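Ycf54 protein (Thermosynechococcus elongatus, PDB 3HZE) probably assists the cyclase step of chlorophyll biosynthesis that forms the isocyclic ring, as its cyanobacterial relatives do. Local coordinates at residues 4-9 with 52-57. Numbering follows the deposited sequence.
Sequences YYYILA and PQFAEQ
Tyr6 on strand 3-10 and Gln57 on helix 55-60 approach from opposite directions, and the polar link between them is a single hydrogen bond. Tyr6 OH donates to Gln57 OE1 over a very short 2.5 Å. The acceptor lies at the edge of the tyrosine ring and in its plane, with an angle of about 118° at OH between CZ and OE1, as expected for a phenolic donor. The amide plane is turned 78° from the ring. Its other end is also engaged, because Gln57 NE2 bonds to Met88 O on the neighbouring strand 87-92.

The remaining contacts are van der Waals. Tyr6 OH rests obliquely against the ring of Phe54, the N-cap residue of the helix, 3.7 Å from its CD1, and Phe54 CE1 stands 4.4 Å from Tyr6 CE2. Phe48 meets both rings, edge-to-face with Phe54. Two residues further along the strand, Leu8 CG lies anti to the backbone N (chi1 175°), which carries Leu8 CD2 to 4.2 Å from Gln57 CB.

A phenylalanine in place of the buried Tyr6 would probably leave Gln57 OE1 without this donor. With donor and acceptor ends both occupied, the amide orientation is defined, and this one side chain ties helix 55-60 to two adjacent strands of the antiparallel sheet.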
loop_
_atom_site.group_PDB
_atom_site.type_symbol
_atom_site.label_atom_id
_atom_site.label_comp_id
_atom_site.label_asym_id
_atom_site.label_seq_id
_atom_site.Cartn_x
_atom_site.Cartn_y
_atom_site.Cartn_z
ATOM N N TYR A 4 -1.854 -4.814 9.595
ATOM C CA TYR A 4 -1.310 -4.125 8.433
ATOM C C TYR A 4 -2.189 -2.936 8.066
ATOM O O TYR A 4 -3.401 -3.080 7.908
ATOM C CB TYR A 4 -1.244 -5.095 7.256
ATOM C CG TYR A 4 -0.279 -6.225 7.483
ATOM C CD1 TYR A 4 1.052 -6.110 7.094
ATOM C CD2 TYR A 4 -0.680 -7.395 8.129
ATOM C CE1 TYR A 4 1.966 -7.127 7.341
ATOM C CE2 TYR A 4 0.235 -8.428 8.384
ATOM C CZ TYR A 4 1.553 -8.282 7.985
ATOM O OH TYR A 4 2.464 -9.291 8.219
ATOM N N TYR A 5 -1.577 -1.768 7.928
ATOM C CA TYR A 5 -2.306 -0.558 7.561
ATOM C C TYR A 5 -1.977 -0.289 6.099
ATOM O O TYR A 5 -0.890 -0.641 5.631
ATOM C CB TYR A 5 -1.851 0.608 8.436
ATOM C CG TYR A 5 -2.004 0.326 9.911
ATOM C CD1 TYR A 5 -3.221 0.532 10.557
ATOM C CD2 TYR A 5 -0.945 -0.195 10.653
ATOM C CE1 TYR A 5 -3.382 0.224 11.913
ATOM C CE2 TYR A 5 -1.094 -0.513 12.009
ATOM C CZ TYR A 5 -2.317 -0.298 12.631
ATOM O OH TYR A 5 -2.469 -0.609 13.967
ATOM N N TYR A 6 -2.891 0.335 5.365
ATOM C CA TYR A 6 -2.611 0.562 3.953
ATOM C C TYR A 6 -3.376 1.706 3.323
ATOM O O TYR A 6 -4.433 2.103 3.806
ATOM C CB TYR A 6 -2.948 -0.710 3.169
ATOM C CG TYR A 6 -4.442 -0.995 3.142
ATOM C CD1 TYR A 6 -5.285 -0.341 2.246
ATOM C CD2 TYR A 6 -5.018 -1.866 4.066
ATOM C CE1 TYR A 6 -6.675 -0.547 2.276
ATOM C CE2 TYR A 6 -6.396 -2.078 4.103
ATOM C CZ TYR A 6 -7.216 -1.414 3.208
ATOM O OH TYR A 6 -8.574 -1.625 3.254
ATOM N N ILE A 7 -2.826 2.239 2.238
ATOM C CA ILE A 7 -3.529 3.244 1.468
ATOM C C ILE A 7 -3.728 2.520 0.134
ATOM O O ILE A 7 -2.884 1.719 -0.278
ATOM C CB ILE A 7 -2.730 4.546 1.232
ATOM C CG1 ILE A 7 -1.354 4.233 0.649
ATOM C CG2 ILE A 7 -2.670 5.354 2.521
ATOM C CD1 ILE A 7 -0.707 5.427 -0.038
ATOM N N LEU A 8 -4.850 2.771 -0.522
ATOM C CA LEU A 8 -5.134 2.130 -1.794
ATOM C C LEU A 8 -5.473 3.191 -2.833
ATOM O O LEU A 8 -6.219 4.115 -2.544
ATOM C CB LEU A 8 -6.316 1.167 -1.630
ATOM C CG LEU A 8 -6.880 0.466 -2.866
ATOM C CD1 LEU A 8 -5.863 -0.544 -3.404
ATOM C CD2 LEU A 8 -8.186 -0.241 -2.477
ATOM N N ALA A 9 -4.913 3.073 -4.032
ATOM C CA ALA A 9 -5.204 4.034 -5.095
ATOM C C ALA A 9 -4.943 3.420 -6.460
ATOM O O ALA A 9 -4.257 2.397 -6.577
ATOM C CB ALA A 9 -4.348 5.288 -4.922
ATOM N N PRO A 52 -13.847 -10.707 0.247
ATOM C CA PRO A 52 -15.163 -10.139 0.550
ATOM C C PRO A 52 -15.177 -8.901 1.441
ATOM O O PRO A 52 -15.886 -7.939 1.156
ATOM C CB PRO A 52 -15.903 -11.316 1.182
ATOM C CG PRO A 52 -15.334 -12.489 0.445
ATOM C CD PRO A 52 -13.855 -12.168 0.452
ATOM N N GLN A 53 -14.394 -8.914 2.514
ATOM C CA GLN A 53 -14.366 -7.781 3.435
ATOM C C GLN A 53 -13.885 -6.461 2.826
ATOM O O GLN A 53 -13.992 -5.406 3.453
ATOM C CB GLN A 53 -13.520 -8.124 4.671
ATOM C CG GLN A 53 -12.147 -8.719 4.373
ATOM C CD GLN A 53 -12.114 -10.244 4.446
ATOM O OE1 GLN A 53 -12.839 -10.936 3.727
ATOM N NE2 GLN A 53 -11.261 -10.772 5.322
ATOM N N PHE A 54 -13.376 -6.513 1.600
ATOM C CA PHE A 54 -12.879 -5.306 0.945
ATOM C C PHE A 54 -13.698 -4.949 -0.292
ATOM O O PHE A 54 -13.281 -4.125 -1.102
ATOM C CB PHE A 54 -11.410 -5.508 0.567
ATOM C CG PHE A 54 -10.531 -5.852 1.739
ATOM C CD1 PHE A 54 -10.188 -4.885 2.677
ATOM C CD2 PHE A 54 -10.078 -7.151 1.929
ATOM C CE1 PHE A 54 -9.405 -5.208 3.790
ATOM C CE2 PHE A 54 -9.293 -7.487 3.037
ATOM C CZ PHE A 54 -8.957 -6.513 3.969
ATOM N N ALA A 55 -14.870 -5.563 -0.419
ATOM C CA ALA A 55 -15.754 -5.339 -1.562
ATOM C C ALA A 55 -16.084 -3.878 -1.860
ATOM O O ALA A 55 -16.158 -3.474 -3.023
ATOM C CB ALA A 55 -17.049 -6.130 -1.371
ATOM N N GLU A 56 -16.291 -3.086 -0.816
ATOM C CA GLU A 56 -16.640 -1.685 -0.995
ATOM C C GLU A 56 -15.479 -0.881 -1.578
ATOM O O GLU A 56 -15.655 -0.113 -2.526
ATOM C CB GLU A 56 -17.082 -1.090 0.346
ATOM C CG GLU A 56 -18.084 0.048 0.229
ATOM C CD GLU A 56 -17.518 1.258 -0.483
ATOM O OE1 GLU A 56 -16.524 1.825 0.019
ATOM O OE2 GLU A 56 -18.066 1.640 -1.540
ATOM N N GLN A 57 -14.288 -1.065 -1.020
ATOM C CA GLN A 57 -13.122 -0.338 -1.506
ATOM C C GLN A 57 -12.740 -0.774 -2.913
ATOM O O GLN A 57 -12.269 0.035 -3.710
ATOM C CB GLN A 57 -11.942 -0.523 -0.554
ATOM C CG GLN A 57 -12.214 0.017 0.845
ATOM C CD GLN A 57 -10.946 0.330 1.605
ATOM O OE1 GLN A 57 -9.994 -0.450 1.595
ATOM N NE2 GLN A 57 -10.929 1.468 2.288
#